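Local coordinates for thiol-activated cytolysin (Desulfobulbus propionicus, PDB 6NAL), which probably perforates membranes as a cholesterol-dependent-cytolysin-type toxin, its soluble monomers being expected to assemble into a large beta-barrel pore, at residues Asn2-Ile7 against Lys207-Phe212; Ser65-Val70 against Asp85-Glu90. All coordinates share one frame; numbering follows the deposited sequence.

Contact 1 of 2, residues Asn2-Ile7 against Lys207-Phe212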
loop_
_atom_site.group_PDB
_atom_site.type_symbol
_atom_site.label_atom_id
_atom_site.label_comp_id
_atom_site.label_asym_id
_atom_site.label_seq_id
_atom_site.Cartn_x
_atom_site.Cartn_y
_atom_site.Cartn_z
ATOM N N ASN A 2 37.381 -47.354 -32.703
ATOM C CA ASN A 2 36.424 -47.109 -33.779
ATOM C C ASN A 2 35.019 -46.809 -33.257
ATOM O O ASN A 2 34.227 -46.126 -33.928
ATOM C CB ASN A 2 36.377 -48.351 -34.675
ATOM C CG ASN A 2 36.392 -49.676 -33.847
ATOM O OD1 ASN A 2 36.520 -49.654 -32.602
ATOM N ND2 ASN A 2 36.276 -50.819 -34.538
ATOM N N ASN A 3 34.676 -47.345 -32.083
ATOM C CA ASN A 3 33.356 -47.088 -31.511
ATOM C C ASN A 3 33.256 -45.672 -30.955
ATOM O O ASN A 3 32.222 -45.030 -31.106
ATOM C CB ASN A 3 33.038 -48.106 -30.420
ATOM C CG ASN A 3 32.851 -49.506 -30.968
ATOM O OD1 ASN A 3 32.309 -49.729 -32.087
ATOM N ND2 ASN A 3 33.286 -50.466 -30.179
ATOM N N ARG A 4 34.324 -45.170 -30.329
ATOM C CA ARG A 4 34.325 -43.809 -29.805
ATOM C C ARG A 4 34.168 -42.791 -30.911
ATOM O O ARG A 4 33.484 -41.778 -30.740
ATOM C CB ARG A 4 35.615 -43.534 -29.061
ATOM C CG ARG A 4 35.590 -44.052 -27.653
ATOM C CD ARG A 4 36.715 -43.498 -26.828
ATOM N NE ARG A 4 36.845 -44.289 -25.614
ATOM C CZ ARG A 4 37.996 -44.561 -25.011
ATOM N NH1 ARG A 4 39.134 -44.127 -25.519
ATOM N NH2 ARG A 4 38.009 -45.268 -23.894
ATOM N N ALA A 5 34.799 -43.043 -32.054
ATOM C CA ALA A 5 34.721 -42.104 -33.160
ATOM C C ALA A 5 33.304 -41.987 -33.697
ATOM O O ALA A 5 32.918 -40.917 -34.180
ATOM C CB ALA A 5 35.700 -42.529 -34.258
ATOM N N LEU A 6 32.509 -43.057 -33.605
ATOM C CA LEU A 6 31.095 -42.975 -33.978
ATOM C C LEU A 6 30.295 -42.210 -32.930
ATOM O O LEU A 6 29.386 -41.437 -33.269
ATOM C CB LEU A 6 30.518 -44.387 -34.159
ATOM C CG LEU A 6 28.998 -44.500 -34.376
ATOM C CD1 LEU A 6 28.628 -43.806 -35.683
ATOM C CD2 LEU A 6 28.481 -45.969 -34.378
ATOM N N ILE A 7 30.628 -42.396 -31.652
ATOM C CA ILE A 7 29.936 -41.671 -30.591
ATOM C C ILE A 7 30.220 -40.184 -30.693
ATOM O O ILE A 7 29.303 -39.372 -30.577
ATOM C CB ILE A 7 30.313 -42.248 -29.219
ATOM C CG1 ILE A 7 29.647 -43.626 -29.086
ATOM C CG2 ILE A 7 29.853 -41.345 -28.092
ATOM C CD1 ILE A 7 30.166 -44.453 -27.935
ATOM N N LYS A 207 37.538 -34.463 -25.883
ATOM C CA LYS A 207 36.588 -35.128 -26.772
ATOM C C LYS A 207 35.640 -35.975 -25.922
ATOM O O LYS A 207 36.104 -36.807 -25.133
ATOM C CB LYS A 207 37.301 -35.978 -27.839
ATOM C CG LYS A 207 37.259 -35.323 -29.274
ATOM C CD LYS A 207 36.086 -35.811 -30.170
ATOM C CE LYS A 207 36.076 -35.152 -31.572
ATOM N NZ LYS A 207 35.494 -33.758 -31.604
ATOM N N PRO A 208 34.332 -35.785 -26.044
ATOM C CA PRO A 208 33.411 -36.345 -25.043
ATOM C C PRO A 208 33.405 -37.855 -24.989
ATOM O O PRO A 208 33.228 -38.422 -23.904
ATOM C CB PRO A 208 32.041 -35.809 -25.493
ATOM C CG PRO A 208 32.334 -34.712 -26.475
ATOM C CD PRO A 208 33.634 -35.065 -27.113
ATOM N N ALA A 209 33.557 -38.518 -26.138
ATOM C CA ALA A 209 33.481 -39.974 -26.184
ATOM C C ALA A 209 34.496 -40.627 -25.258
ATOM O O ALA A 209 34.283 -41.763 -24.803
ATOM C CB ALA A 209 33.690 -40.468 -27.615
ATOM N N ASP A 210 35.584 -39.926 -24.943
ATOM C CA ASP A 210 36.602 -40.470 -24.033
ATOM C C ASP A 210 36.061 -40.876 -22.655
ATOM O O ASP A 210 36.742 -41.603 -21.924
ATOM C CB ASP A 210 37.749 -39.464 -23.798
ATOM C CG ASP A 210 38.485 -39.059 -25.092
ATOM O OD1 ASP A 210 38.013 -39.389 -26.217
ATOM O OD2 ASP A 210 39.546 -38.396 -24.971
ATOM N N ILE A 211 34.880 -40.399 -22.260
ATOM C CA ILE A 211 34.267 -40.861 -21.019
ATOM C C ILE A 211 33.817 -42.309 -21.105
ATOM O O ILE A 211 33.674 -42.968 -20.060
ATOM C CB ILE A 211 33.074 -39.963 -20.646
ATOM C CG1 ILE A 211 32.535 -40.289 -19.260
ATOM C CG2 ILE A 211 31.910 -40.090 -21.665
ATOM C CD1 ILE A 211 33.213 -39.549 -18.154
ATOM N N PHE A 212 33.588 -42.831 -22.310
ATOM C CA PHE A 212 33.101 -44.196 -22.420
ATOM C C PHE A 212 34.246 -45.203 -22.575
ATOM O O PHE A 212 35.313 -44.907 -23.119
ATOM C CB PHE A 212 32.122 -44.280 -23.581
ATOM C CG PHE A 212 30.951 -43.342 -23.440
ATOM C CD1 PHE A 212 29.989 -43.566 -22.475
ATOM C CD2 PHE A 212 30.835 -42.224 -24.259
ATOM C CE1 PHE A 212 28.896 -42.701 -22.344
ATOM C CE2 PHE A 212 29.755 -41.343 -24.144
ATOM C CZ PHE A 212 28.769 -41.591 -23.198
#
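The carbonyl oxygen of Phe212 is gripped by two N-H groups, both from the Arg4 guanidinium. The longer of the two bonds runs from Arg4 NE to Phe212 O, 3.0 Å, and the shorter from Arg4 NH2 to Phe212 O, 2.8 Å. This side-on fork ties the N-terminal helix 2-12 to a 3-10 turn, residues 208-211, at one end of the elongated cytolysin chain. Because the two donors share one acceptor, neither bond is straight (N-H...O 134° and 138°). The oxygen lies near the guanidinium plane; NH2 approaches within the carbonyl plane, NE from above it.

Arginine suits the place through its length: CG stands anti to the carbonyl carbon, and the chain stays extended to NE, sliding along the backbone of the turn. Its CD passes 3.6 Å from Ala209 O, and the CA of Asp210 lies over one guanidinium face. The NH2 also forms a salt bridge with Asp96, which should further limit the group's rotation and help balance its charge. The Asp210 carboxylate is near without touching and may add to the favourable field.

Beside the base of the arginine side chain, Ala209 points its methyl at the helix, small enough to let the two backbones come close, with Ala209 CB 3.4 Å from Arg4 O. One turn on, Ile7 fills the corner between this methyl and the Phe212 ring. Its CG2, anti to the backbone N, reaches both, lying 4.0 Å from Ala209 CB and meeting the ring obliquely at Phe212 CE2, 3.9 Å away.

Contact 2 of 2, residues Ser65-Val70 against Asp85-Glu90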
loop_
_atom_site.group_PDB
_atom_site.type_symbol
_atom_site.label_atom_id
_atom_site.label_comp_id
_atom_site.label_asym_id
_atom_site.label_seq_id
_atom_site.Cartn_x
_atom_site.Cartn_y
_atom_site.Cartn_z
ATOM N N SER A 65 17.694 -37.701 -1.803
ATOM C CA SER A 65 18.024 -38.764 -0.859
ATOM C C SER A 65 18.099 -40.139 -1.523
ATOM O O SER A 65 18.909 -40.988 -1.139
ATOM C CB SER A 65 16.952 -38.799 0.227
ATOM O OG SER A 65 15.718 -39.265 -0.349
ATOM N N ALA A 66 17.238 -40.394 -2.488
ATOM C CA ALA A 66 17.103 -41.736 -3.036
ATOM C C ALA A 66 17.912 -41.916 -4.296
ATOM O O ALA A 66 17.939 -43.019 -4.840
ATOM C CB ALA A 66 15.630 -42.064 -3.331
ATOM N N TYR A 67 18.577 -40.862 -4.764
ATOM C CA TYR A 67 19.430 -40.959 -5.938
ATOM C C TYR A 67 20.837 -40.428 -5.689
ATOM O O TYR A 67 21.457 -39.901 -6.618
ATOM C CB TYR A 67 18.808 -40.208 -7.109
ATOM C CG TYR A 67 17.479 -40.746 -7.555
ATOM C CD1 TYR A 67 16.315 -40.484 -6.836
ATOM C CD2 TYR A 67 17.374 -41.497 -8.716
ATOM C CE1 TYR A 67 15.093 -40.974 -7.258
ATOM C CE2 TYR A 67 16.151 -41.974 -9.144
ATOM C CZ TYR A 67 15.030 -41.708 -8.401
ATOM O OH TYR A 67 13.851 -42.195 -8.817
ATOM N N GLU A 68 21.347 -40.546 -4.453
ATOM C CA GLU A 68 22.738 -40.188 -4.175
ATOM C C GLU A 68 23.702 -41.023 -5.018
ATOM O O GLU A 68 24.721 -40.513 -5.495
ATOM C CB GLU A 68 23.096 -40.384 -2.691
ATOM C CG GLU A 68 22.147 -39.768 -1.648
ATOM C CD GLU A 68 22.828 -39.536 -0.264
ATOM O OE1 GLU A 68 23.935 -40.118 -0.002
ATOM O OE2 GLU A 68 22.236 -38.763 0.547
ATOM N N ASP A 69 23.398 -42.307 -5.216
ATOM C CA ASP A 69 24.279 -43.203 -5.980
ATOM C C ASP A 69 24.213 -42.983 -7.483
ATOM O O ASP A 69 24.946 -43.645 -8.205
ATOM C CB ASP A 69 23.943 -44.648 -5.673
ATOM C CG ASP A 69 22.557 -45.064 -6.217
ATOM O OD1 ASP A 69 21.727 -44.186 -6.616
ATOM O OD2 ASP A 69 22.307 -46.288 -6.232
ATOM N N VAL A 70 23.443 -42.003 -7.955
ATOM C CA VAL A 70 23.333 -41.665 -9.372
ATOM C C VAL A 70 23.750 -40.232 -9.672
ATOM O O VAL A 70 23.838 -39.850 -10.854
ATOM C CB VAL A 70 21.891 -41.927 -9.851
ATOM C CG1 VAL A 70 21.541 -41.155 -11.064
ATOM C CG2 VAL A 70 21.733 -43.426 -10.061
ATOM N N ASP A 85 12.353 -32.623 -11.034
ATOM C CA ASP A 85 11.411 -33.140 -10.039
ATOM C C ASP A 85 12.047 -34.126 -9.056
ATOM O O ASP A 85 11.316 -34.842 -8.354
ATOM C CB ASP A 85 10.219 -33.854 -10.731
ATOM C CG ASP A 85 9.577 -33.015 -11.883
ATOM O OD1 ASP A 85 9.427 -31.779 -11.718
ATOM O OD2 ASP A 85 9.207 -33.594 -12.946
ATOM N N GLY A 86 13.375 -34.256 -9.048
ATOM C CA GLY A 86 14.017 -35.138 -8.080
ATOM C C GLY A 86 14.160 -36.598 -8.450
ATOM O O GLY A 86 14.419 -37.422 -7.544
ATOM N N LYS A 87 14.014 -36.943 -9.744
ATOM C CA LYS A 87 14.194 -38.315 -10.240
ATOM C C LYS A 87 15.141 -38.365 -11.442
ATOM O O LYS A 87 14.741 -38.631 -12.585
ATOM C CB LYS A 87 12.836 -38.917 -10.577
ATOM C CG LYS A 87 11.981 -39.108 -9.340
ATOM C CD LYS A 87 10.581 -39.576 -9.685
ATOM C CE LYS A 87 9.713 -39.787 -8.432
ATOM N NZ LYS A 87 9.520 -38.569 -7.550
ATOM N N PRO A 88 16.420 -38.121 -11.212
ATOM C CA PRO A 88 17.380 -38.164 -12.319
ATOM C C PRO A 88 17.531 -39.584 -12.856
ATOM O O PRO A 88 17.459 -40.568 -12.112
ATOM C CB PRO A 88 18.677 -37.636 -11.693
ATOM C CG PRO A 88 18.569 -38.045 -10.269
ATOM C CD PRO A 88 17.078 -37.973 -9.901
ATOM N N GLN A 89 17.716 -39.672 -14.169
ATOM C CA GLN A 89 17.699 -40.930 -14.894
ATOM C C GLN A 89 19.151 -41.286 -15.196
ATOM O O GLN A 89 19.822 -40.614 -16.003
ATOM C CB GLN A 89 16.858 -40.818 -16.174
ATOM C CG GLN A 89 16.758 -42.144 -16.931
ATOM C CD GLN A 89 16.046 -42.054 -18.287
ATOM O OE1 GLN A 89 15.274 -41.126 -18.547
ATOM N NE2 GLN A 89 16.332 -43.030 -19.172
ATOM N N GLU A 90 19.636 -42.322 -14.524
ATOM C CA GLU A 90 20.965 -42.856 -14.789
ATOM C C GLU A 90 21.135 -43.277 -16.252
ATOM O O GLU A 90 20.219 -43.808 -16.887
ATOM C CB GLU A 90 21.203 -44.027 -13.861
ATOM C CG GLU A 90 22.635 -44.575 -13.805
ATOM C CD GLU A 90 22.732 -45.778 -12.836
ATOM O OE1 GLU A 90 21.675 -46.431 -12.627
ATOM O OE2 GLU A 90 23.837 -46.042 -12.276
#
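Two CH-pi contacts on one face of the Tyr67 ring join the 65-70 loop to the 85-90 segment. Pro88 CD stands 3.9 Å from the Tyr67 ring centroid, and Lys87 CA lies 4.2 Å from the same centroid, each 21° off the ring normal. Both sit toward the rim, so the ring spans the peptide between Lys87 and Pro88. The geometry suits proline, whose CD is bonded to the ring nitrogen and carries slightly polarised hydrogens. Tyr67 gets there with CG anti to its own carbonyl carbon (chi1 -62°), which swings the ring across the chain opposite.

Van der Waals packing widens the contact. Along the Tyr67 ring, CD2 is 3.5 Å from Pro88 O, and farther out the phenol oxygen, Tyr67 OH, rests 3.6 Å from Lys87 CG. The lysine lends its aliphatic base to the aromatic while its amino end turns off from the tyrosine.

These residues follow a helix end. Gly86 is the C-prime residue of a Schellman motif closing helix 81-84; at its backbone angles (positive phi) a beta carbon would collide with the carbonyl oxygen of Asp85, so glycine suits the place. The chain then straightens into a short, weakly bonded strand, about residues 89-90, an antiparallel partner of strand 76-78 in the large sheet of the cytolysin fold. Pro88 also packs on Leu77 and Tyr336 of that sheet.

Buried, beta-branched Val70 turns both methyls to the strand. Its CG1 makes a looser apolar contact with Pro88 CG, 4.4 Å. The extended Glu90 side chain crosses Val70 obliquely, its carbons and carboxylate in van der Waals contact with CG2, nearest at Val70 CG2 to Glu90 CD, 3.8 Å. No hydrogen bond crosses between the segments; within the loop, Val70 N donates to Tyr67 O, 3.2 Å away, turning the chain so that Tyr67 and Val70 both point at the opposing segment.

How the contacts relate
Contact 2 is nested along the chain inside the span that contact 1 closes: residues 2-7 come first, then 65-70 and 85-90, and last 207-212. In space the centres lie about 25 Å apart and the nearest atoms about 10 Å, without touching, both on the same side of the chain's centre, contact 1 being the more distal. Strand 76-78 of the large antiparallel sheet connects their surroundings: its Leu76 meets Ile211 and Phe212, whereas Leu77 meets Val70 and Pro88. Neighbouring residues of one short strand thus reach both sites. Contact 1 fastens the N-terminal helix at the tip, and contact 2 packs the 65-70 loop against the chain leading into strand 89-90.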